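Local coordinates for protein oligogalacturonate lyase (Yersinia enterocolitica subsp. enterocolitica, PDB 3PE7) that probably cleaves short pectin-derived oligogalacturonates by beta-elimination in the cytoplasm, as a metal-binding seven-bladed beta-propeller lyase, at residues 118-130 with 141-153. Sequence-based numbering, arbitrary orientation.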
ATOM      1  N   TYR A 118      18.329  -9.478   3.622  1.00 17.40           N
ATOM      2  CA  TYR A 118      18.994  -8.340   4.255  1.00 16.64           C
ATOM      3  C   TYR A 118      18.483  -8.215   5.677  1.00 16.89           C
ATOM      4  O   TYR A 118      17.289  -8.430   5.919  1.00 15.76           O
ATOM      5  CB  TYR A 118      18.728  -7.029   3.483  1.00 16.78           C
ATOM      6  CG  TYR A 118      19.199  -5.757   4.171  1.00 16.30           C
ATOM      7  CD1 TYR A 118      18.292  -4.913   4.824  1.00 15.77           C
ATOM      8  CD2 TYR A 118      20.552  -5.382   4.154  1.00 17.53           C
ATOM      9  CE1 TYR A 118      18.706  -3.741   5.448  1.00 17.53           C
ATOM     10  CE2 TYR A 118      20.985  -4.192   4.777  1.00 17.26           C
ATOM     11  CZ  TYR A 118      20.052  -3.382   5.437  1.00 20.58           C
ATOM     12  OH  TYR A 118      20.462  -2.209   6.054  1.00 18.30           O
ATOM     13  N   GLN A 119      19.385  -7.878   6.602  1.00 16.51           N
ATOM     14  CA  GLN A 119      19.002  -7.586   7.979  1.00 16.90           C
ATOM     15  C   GLN A 119      19.347  -6.143   8.334  1.00 16.76           C
ATOM     16  O   GLN A 119      20.496  -5.704   8.176  1.00 16.27           O
ATOM     17  CB  GLN A 119      19.685  -8.546   8.956  1.00 17.64           C
ATOM     18  CG  GLN A 119      19.334  -8.279  10.409  1.00 19.69           C
ATOM     19  CD  GLN A 119      19.880  -9.331  11.339  1.00 24.15           C
ATOM     20  OE1 GLN A 119      20.968  -9.179  11.881  1.00 26.47           O
ATOM     21  NE2 GLN A 119      19.137 -10.411  11.517  1.00 25.33           N
ATOM     22  N   VAL A 120      18.357  -5.399   8.826  1.00 16.47           N
ATOM     23  CA  VAL A 120      18.608  -4.056   9.308  1.00 16.31           C
ATOM     24  C   VAL A 120      19.616  -4.190  10.459  1.00 17.10           C
ATOM     25  O   VAL A 120      19.393  -4.989  11.374  1.00 17.62           O
ATOM     26  CB  VAL A 120      17.315  -3.369   9.794  1.00 16.03           C
ATOM     27  CG1 VAL A 120      17.609  -1.965  10.329  1.00 14.87           C
ATOM     28  CG2 VAL A 120      16.267  -3.312   8.640  1.00 15.56           C
ATOM     29  N   PRO A 121      20.739  -3.456  10.382  1.00 17.70           N
ATOM     30  CA  PRO A 121      21.776  -3.638  11.418  1.00 18.34           C
ATOM     31  C   PRO A 121      21.348  -3.110  12.796  1.00 18.94           C
ATOM     32  O   PRO A 121      20.393  -2.339  12.895  1.00 18.34           O
ATOM     33  CB  PRO A 121      23.008  -2.910  10.847  1.00 18.32           C
ATOM     34  CG  PRO A 121      22.500  -2.006   9.778  1.00 18.71           C
ATOM     35  CD  PRO A 121      21.155  -2.524   9.313  1.00 17.40           C
ATOM     36  N   ALA A 122      22.067  -3.550  13.835  1.00 19.91           N
ATOM     37  CA  ALA A 122      21.732  -3.321  15.256  1.00 20.39           C
ATOM     38  C   ALA A 122      21.375  -1.903  15.679  1.00 20.67           C
ATOM     39  O   ALA A 122      20.471  -1.711  16.502  1.00 21.16           O
ATOM     40  CB  ALA A 122      22.895  -3.822  16.149  1.00 20.78           C
ATOM     41  N   GLU A 123      22.107  -0.929  15.146  1.00 20.86           N
ATOM     42  CA  GLU A 123      22.003   0.464  15.588  1.00 20.66           C
ATOM     43  C   GLU A 123      20.867   1.224  14.912  1.00 19.10           C
ATOM     44  O   GLU A 123      20.721   2.428  15.108  1.00 17.98           O
ATOM     45  CB  GLU A 123      23.314   1.198  15.288  1.00 22.12           C
ATOM     46  CG  GLU A 123      24.480   0.849  16.216  1.00 26.38           C
ATOM     47  CD  GLU A 123      25.649   1.829  16.072  1.00 32.27           C
ATOM     48  OE1 GLU A 123      26.776   1.376  15.771  1.00 33.86           O
ATOM     49  OE2 GLU A 123      25.440   3.055  16.271  1.00 34.44           O
ATOM     50  N   TRP A 124      20.085   0.506  14.110  1.00 17.80           N
ATOM     51  CA  TRP A 124      19.026   1.087  13.293  1.00 16.86           C
ATOM     52  C   TRP A 124      17.742   0.267  13.419  1.00 15.94           C
ATOM     53  O   TRP A 124      17.772  -0.900  13.822  1.00 16.08           O
ATOM     54  CB  TRP A 124      19.473   1.159  11.824  1.00 16.29           C
ATOM     55  CG  TRP A 124      20.693   2.030  11.625  1.00 16.03           C
ATOM     56  CD1 TRP A 124      21.993   1.655  11.773  1.00 16.60           C
ATOM     57  CD2 TRP A 124      20.708   3.411  11.262  1.00 15.79           C
ATOM     58  NE1 TRP A 124      22.826   2.717  11.528  1.00 16.41           N
ATOM     59  CE2 TRP A 124      22.063   3.815  11.217  1.00 15.80           C
ATOM     60  CE3 TRP A 124      19.712   4.347  10.966  1.00 14.80           C
ATOM     61  CZ2 TRP A 124      22.448   5.108  10.873  1.00 17.52           C
ATOM     62  CZ3 TRP A 124      20.086   5.650  10.642  1.00 15.02           C
ATOM     63  CH2 TRP A 124      21.453   6.022  10.602  1.00 16.16           C
ATOM     64  N   VAL A 125      16.622   0.905  13.084  1.00 15.87           N
ATOM     65  CA  VAL A 125      15.301   0.275  13.081  1.00 15.47           C
ATOM     66  C   VAL A 125      14.648   0.537  11.714  1.00 15.16           C
ATOM     67  O   VAL A 125      14.569   1.685  11.265  1.00 15.34           O
ATOM     68  CB  VAL A 125      14.389   0.836  14.205  1.00 15.53           C
ATOM     69  CG1 VAL A 125      13.064   0.078  14.255  1.00 15.73           C
ATOM     70  CG2 VAL A 125      15.088   0.782  15.562  1.00 15.53           C
ATOM     71  N   GLY A 126      14.182  -0.533  11.072  1.00 15.35           N
ATOM     72  CA  GLY A 126      13.434  -0.391   9.820  1.00 15.89           C
ATOM     73  C   GLY A 126      12.145   0.385  10.069  1.00 16.01           C
ATOM     74  O   GLY A 126      11.445   0.147  11.056  1.00 16.20           O
ATOM     75  N   TYR A 127      11.850   1.327   9.179  1.00 16.19           N
ATOM     76  CA  TYR A 127      10.622   2.108   9.235  1.00 16.14           C
ATOM     77  C   TYR A 127       9.841   1.998   7.929  1.00 15.93           C
ATOM     78  O   TYR A 127      10.378   2.225   6.851  1.00 16.28           O
ATOM     79  CB  TYR A 127      10.884   3.582   9.562  1.00 16.44           C
ATOM     80  CG  TYR A 127       9.630   4.419   9.432  1.00 17.41           C
ATOM     81  CD1 TYR A 127       9.396   5.200   8.293  1.00 17.68           C
ATOM     82  CD2 TYR A 127       8.641   4.383  10.423  1.00 18.33           C
ATOM     83  CE1 TYR A 127       8.217   5.952   8.156  1.00 18.20           C
ATOM     84  CE2 TYR A 127       7.464   5.124  10.291  1.00 18.67           C
ATOM     85  CZ  TYR A 127       7.266   5.907   9.158  1.00 17.87           C
ATOM     86  OH  TYR A 127       6.110   6.622   9.020  1.00 19.62           O
ATOM     87  N   GLY A 128       8.566   1.650   8.041  1.00 15.39           N
ATOM     88  CA  GLY A 128       7.687   1.539   6.869  1.00 14.99           C
ATOM     89  C   GLY A 128       7.976   0.346   5.970  1.00 14.98           C
ATOM     90  O   GLY A 128       8.522  -0.682   6.408  1.00 15.47           O
ATOM     91  N   THR A 129       7.612   0.493   4.696  1.00 13.90           N
ATOM     92  CA  THR A 129       7.561  -0.620   3.758  1.00 13.12           C
ATOM     93  C   THR A 129       8.753  -0.578   2.790  1.00 12.36           C
ATOM     94  O   THR A 129       9.078   0.473   2.273  1.00 12.87           O
ATOM     95  CB  THR A 129       6.232  -0.579   2.965  1.00 13.36           C
ATOM     96  OG1 THR A 129       5.130  -0.614   3.898  1.00 13.21           O
ATOM     97  CG2 THR A 129       6.111  -1.772   2.036  1.00 13.20           C
ATOM     98  N   TRP A 130       9.387  -1.724   2.575  1.00 12.88           N
ATOM     99  CA  TRP A 130      10.449  -1.839   1.559  1.00 12.50           C
ATOM    100  C   TRP A 130       9.790  -2.041   0.198  1.00 12.58           C
ATOM    101  O   TRP A 130       8.871  -2.871   0.070  1.00 12.84           O
ATOM    102  CB  TRP A 130      11.364  -3.018   1.887  1.00 13.55           C
ATOM    103  CG  TRP A 130      12.138  -2.794   3.130  1.00 14.61           C
ATOM    104  CD1 TRP A 130      11.716  -3.012   4.409  1.00 19.22           C
ATOM    105  CD2 TRP A 130      13.470  -2.271   3.228  1.00 16.60           C
ATOM    106  NE1 TRP A 130      12.712  -2.665   5.306  1.00 20.67           N
ATOM    107  CE2 TRP A 130      13.798  -2.207   4.604  1.00 18.38           C
ATOM    108  CE3 TRP A 130      14.417  -1.845   2.287  1.00 15.88           C
ATOM    109  CZ2 TRP A 130      15.046  -1.747   5.061  1.00 18.06           C
ATOM    110  CZ3 TRP A 130      15.657  -1.378   2.744  1.00 16.38           C
ATOM    111  CH2 TRP A 130      15.959  -1.339   4.117  1.00 16.91           C
ATOM    112  N   GLY A 141      14.066   1.487   1.158  1.00 13.31           N
ATOM    113  CA  GLY A 141      13.373   1.533   2.450  1.00 12.55           C
ATOM    114  C   GLY A 141      14.027   2.539   3.370  1.00 13.52           C
ATOM    115  O   GLY A 141      15.098   3.061   3.063  1.00 13.65           O
ATOM    116  N   ILE A 142      13.395   2.800   4.512  1.00 12.56           N
ATOM    117  CA  ILE A 142      13.916   3.753   5.489  1.00 12.83           C
ATOM    118  C   ILE A 142      14.425   3.019   6.722  1.00 12.38           C
ATOM    119  O   ILE A 142      13.794   2.091   7.189  1.00 12.97           O
ATOM    120  CB  ILE A 142      12.831   4.770   5.934  1.00 12.84           C
ATOM    121  CG1 ILE A 142      12.271   5.551   4.735  1.00 12.45           C
ATOM    122  CG2 ILE A 142      13.370   5.752   6.992  1.00 13.55           C
ATOM    123  CD1 ILE A 142      13.297   6.356   3.954  1.00 13.93           C
ATOM    124  N   GLU A 143      15.581   3.439   7.222  1.00 12.41           N
ATOM    125  CA  GLU A 143      16.058   3.010   8.539  1.00 13.21           C
ATOM    126  C   GLU A 143      16.244   4.231   9.422  1.00 13.17           C
ATOM    127  O   GLU A 143      16.713   5.281   8.967  1.00 14.04           O
ATOM    128  CB  GLU A 143      17.376   2.240   8.414  1.00 12.48           C
ATOM    129  CG  GLU A 143      17.220   0.899   7.683  1.00 13.97           C
ATOM    130  CD  GLU A 143      18.535   0.203   7.426  1.00 16.35           C
ATOM    131  OE1 GLU A 143      19.602   0.736   7.833  1.00 17.98           O
ATOM    132  OE2 GLU A 143      18.484  -0.895   6.834  1.00 14.86           O
ATOM    133  N   ILE A 144      15.852   4.103  10.687  1.00 13.74           N
ATOM    134  CA  ILE A 144      15.928   5.217  11.635  1.00 14.07           C
ATOM    135  C   ILE A 144      16.902   4.822  12.738  1.00 14.57           C
ATOM    136  O   ILE A 144      16.907   3.671  13.172  1.00 15.01           O
ATOM    137  CB  ILE A 144      14.535   5.540  12.240  1.00 14.57           C
ATOM    138  CG1 ILE A 144      13.541   5.868  11.105  1.00 13.21           C
ATOM    139  CG2 ILE A 144      14.638   6.667  13.299  1.00 14.79           C
ATOM    140  CD1 ILE A 144      12.146   6.393  11.544  1.00 15.93           C
ATOM    141  N   ARG A 145      17.752   5.753  13.158  1.00 15.17           N
ATOM    142  CA  ARG A 145      18.731   5.426  14.184  1.00 16.13           C
ATOM    143  C   ARG A 145      17.983   4.979  15.438  1.00 16.17           C
ATOM    144  O   ARG A 145      17.007   5.613  15.829  1.00 15.80           O
ATOM    145  CB  ARG A 145      19.640   6.625  14.481  1.00 17.08           C
ATOM    146  CG  ARG A 145      20.888   6.222  15.233  1.00 20.77           C
ATOM    147  CD  ARG A 145      21.770   7.415  15.592  1.00 24.65           C
ATOM    148  NE  ARG A 145      22.309   8.098  14.417  1.00 24.44           N
ATOM    149  CZ  ARG A 145      23.293   7.631  13.644  1.00 26.11           C
ATOM    150  NH1 ARG A 145      23.874   6.464  13.901  1.00 26.38           N
ATOM    151  NH2 ARG A 145      23.712   8.348  12.607  1.00 25.80           N
ATOM    152  N   ARG A 146      18.431   3.882  16.041  1.00 16.64           N
ATOM    153  CA  ARG A 146      17.736   3.315  17.212  1.00 17.95           C
ATOM    154  C   ARG A 146      17.528   4.350  18.323  1.00 17.33           C
ATOM    155  O   ARG A 146      16.462   4.402  18.942  1.00 16.87           O
ATOM    156  CB  ARG A 146      18.485   2.101  17.773  1.00 18.34           C
ATOM    157  CG  ARG A 146      17.780   1.477  18.991  1.00 21.15           C
ATOM    158  CD  ARG A 146      18.492   0.247  19.505  1.00 23.26           C
ATOM    159  NE  ARG A 146      18.490  -0.822  18.514  1.00 27.26           N
ATOM    160  CZ  ARG A 146      17.443  -1.586  18.217  1.00 27.66           C
ATOM    161  NH1 ARG A 146      16.276  -1.409  18.822  1.00 29.27           N
ATOM    162  NH2 ARG A 146      17.570  -2.526  17.291  1.00 29.30           N
ATOM    163  N   GLU A 147      18.566   5.147  18.586  1.00 18.29           N
ATOM    164  CA  GLU A 147      18.522   6.225  19.580  1.00 19.83           C
ATOM    165  C   GLU A 147      17.361   7.177  19.366  1.00 18.86           C
ATOM    166  O   GLU A 147      16.828   7.755  20.329  1.00 19.02           O
ATOM    167  CB  GLU A 147      19.806   7.053  19.505  1.00 21.09           C
ATOM    168  CG  GLU A 147      20.721   6.977  20.687  1.00 25.72           C
ATOM    169  CD  GLU A 147      21.603   8.219  20.748  1.00 31.39           C
ATOM    170  OE1 GLU A 147      21.728   8.827  21.846  1.00 35.47           O
ATOM    171  OE2 GLU A 147      22.136   8.604  19.677  1.00 33.18           O
ATOM    172  N   ASP A 148      16.993   7.356  18.098  1.00 17.70           N
ATOM    173  CA  ASP A 148      15.953   8.301  17.701  1.00 17.38           C
ATOM    174  C   ASP A 148      14.596   7.629  17.507  1.00 17.27           C
ATOM    175  O   ASP A 148      13.588   8.319  17.359  1.00 18.29           O
ATOM    176  CB  ASP A 148      16.340   8.986  16.391  1.00 17.47           C
ATOM    177  CG  ASP A 148      17.511   9.924  16.547  1.00 18.06           C
ATOM    178  OD1 ASP A 148      17.865  10.255  17.708  1.00 19.57           O
ATOM    179  OD2 ASP A 148      18.070  10.352  15.509  1.00 16.53           O
ATOM    180  N   TRP A 149      14.571   6.301  17.497  1.00 16.49           N
ATOM    181  CA  TRP A 149      13.332   5.577  17.246  1.00 16.31           C
ATOM    182  C   TRP A 149      12.512   5.383  18.509  1.00 16.71           C
ATOM    183  O   TRP A 149      13.068   5.114  19.577  1.00 17.05           O
ATOM    184  CB  TRP A 149      13.607   4.210  16.612  1.00 15.74           C
ATOM    185  CG  TRP A 149      12.351   3.393  16.434  1.00 18.01           C
ATOM    186  CD1 TRP A 149      12.015   2.230  17.089  1.00 17.20           C
ATOM    187  CD2 TRP A 149      11.246   3.700  15.577  1.00 21.42           C
ATOM    188  NE1 TRP A 149      10.783   1.792  16.667  1.00 20.45           N
ATOM    189  CE2 TRP A 149      10.290   2.668  15.737  1.00 21.04           C
ATOM    190  CE3 TRP A 149      10.966   4.753  14.689  1.00 22.31           C
ATOM    191  CZ2 TRP A 149       9.068   2.659  15.049  1.00 21.54           C
ATOM    192  CZ3 TRP A 149       9.752   4.735  13.992  1.00 24.15           C
ATOM    193  CH2 TRP A 149       8.819   3.697  14.181  1.00 22.92           C
ATOM    194  N   VAL A 150      11.197   5.540  18.374  1.00 16.21           N
ATOM    195  CA  VAL A 150      10.241   5.132  19.399  1.00 16.86           C
ATOM    196  C   VAL A 150       9.100   4.379  18.690  1.00 16.98           C
ATOM    197  O   VAL A 150       8.781   4.694  17.539  1.00 16.33           O
ATOM    198  CB  VAL A 150       9.681   6.335  20.195  1.00 17.25           C
ATOM    199  CG1 VAL A 150      10.810   7.138  20.860  1.00 17.81           C
ATOM    200  CG2 VAL A 150       8.830   7.239  19.314  1.00 16.78           C
ATOM    201  N   PRO A 151       8.483   3.384  19.369  1.00 16.37           N
ATOM    202  CA  PRO A 151       7.326   2.695  18.792  1.00 16.71           C
ATOM    203  C   PRO A 151       6.156   3.660  18.569  1.00 16.76           C
ATOM    204  O   PRO A 151       5.748   4.369  19.495  1.00 16.64           O
ATOM    205  CB  PRO A 151       6.959   1.647  19.864  1.00 16.28           C
ATOM    206  CG  PRO A 151       8.161   1.488  20.699  1.00 16.63           C
ATOM    207  CD  PRO A 151       8.904   2.795  20.657  1.00 16.42           C
ATOM    208  N   LEU A 152       5.638   3.718  17.341  1.00 16.74           N
ATOM    209  CA  LEU A 152       4.613   4.710  17.016  1.00 17.04           C
ATOM    210  C   LEU A 152       3.243   4.058  17.082  1.00 18.16           C
ATOM    211  O   LEU A 152       2.578   3.831  16.052  1.00 18.36           O
ATOM    212  CB  LEU A 152       4.885   5.313  15.638  1.00 16.96           C
ATOM    213  CG  LEU A 152       6.209   6.094  15.555  1.00 16.90           C
ATOM    214  CD1 LEU A 152       6.489   6.555  14.114  1.00 17.95           C
ATOM    215  CD2 LEU A 152       6.233   7.284  16.525  1.00 17.99           C
ATOM    216  N   THR A 153       2.830   3.755  18.311  1.00 19.06           N
ATOM    217  CA  THR A 153       1.690   2.861  18.529  1.00 20.01           C
ATOM    218  C   THR A 153       0.338   3.567  18.581  1.00 20.85           C
ATOM    219  O   THR A 153      -0.708   2.906  18.636  1.00 21.61           O
ATOM    220  CB  THR A 153       1.874   2.021  19.802  1.00 19.87           C
ATOM    221  OG1 THR A 153       1.989   2.898  20.927  1.00 19.89           O
ATOM    222  CG2 THR A 153       3.121   1.121  19.687  1.00 20.16           C
TER
HETATM  223  O   HOH W   1      10.257   2.436   4.125  1.00 20.44           O
HETATM  224  O   HOH W   2      12.147   0.361   5.509  1.00 37.48           O
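Val125 and Ile144 exchange both backbone hydrogen bonds, Val125 N to Ile144 O and Ile144 N to Val125 O, each 2.8 Å, pairing 124-127 with 141-145 as the antiparallel hairpin that begins a four-stranded propeller blade. Near the corner at Gly128, Tyr127 N still bonds Ile142 O (2.9 Å), but the return link runs through water, which accepts from Ile142 N and lies within hydrogen-bonding distance of Tyr127 O.

Among polar side chains, Glu143 comes from the opposite direction to Tyr118 and sets OE2 at the edge of its ring, in the ring plane; Tyr118 OH donates to Glu143 OE2 at a very short 2.5 Å. OE1 forms a salt bridge with Arg169 of the next strand. Arg146, bent at chi3 (-64°), grips Ala122 O side-on through NE (3.0 Å) and NH2.

Three CH-pi contacts use ring faces: Val125 CG1 over Trp149, 15° off the normal of its five-membered ring, Arg145 CB over Trp124, and Gly141 CA over Trp130. Tyr127 packs CB on Ile144 CD1 (3.7 Å) and meets Trp149 rim to rim.

Held at both oxygens, the buried Glu143 carboxylate is fixed in rotation and ties strand 114-119 of the preceding blade to this one; Arg169 and the tyrosine hydroxyl would probably stabilise its negative charge.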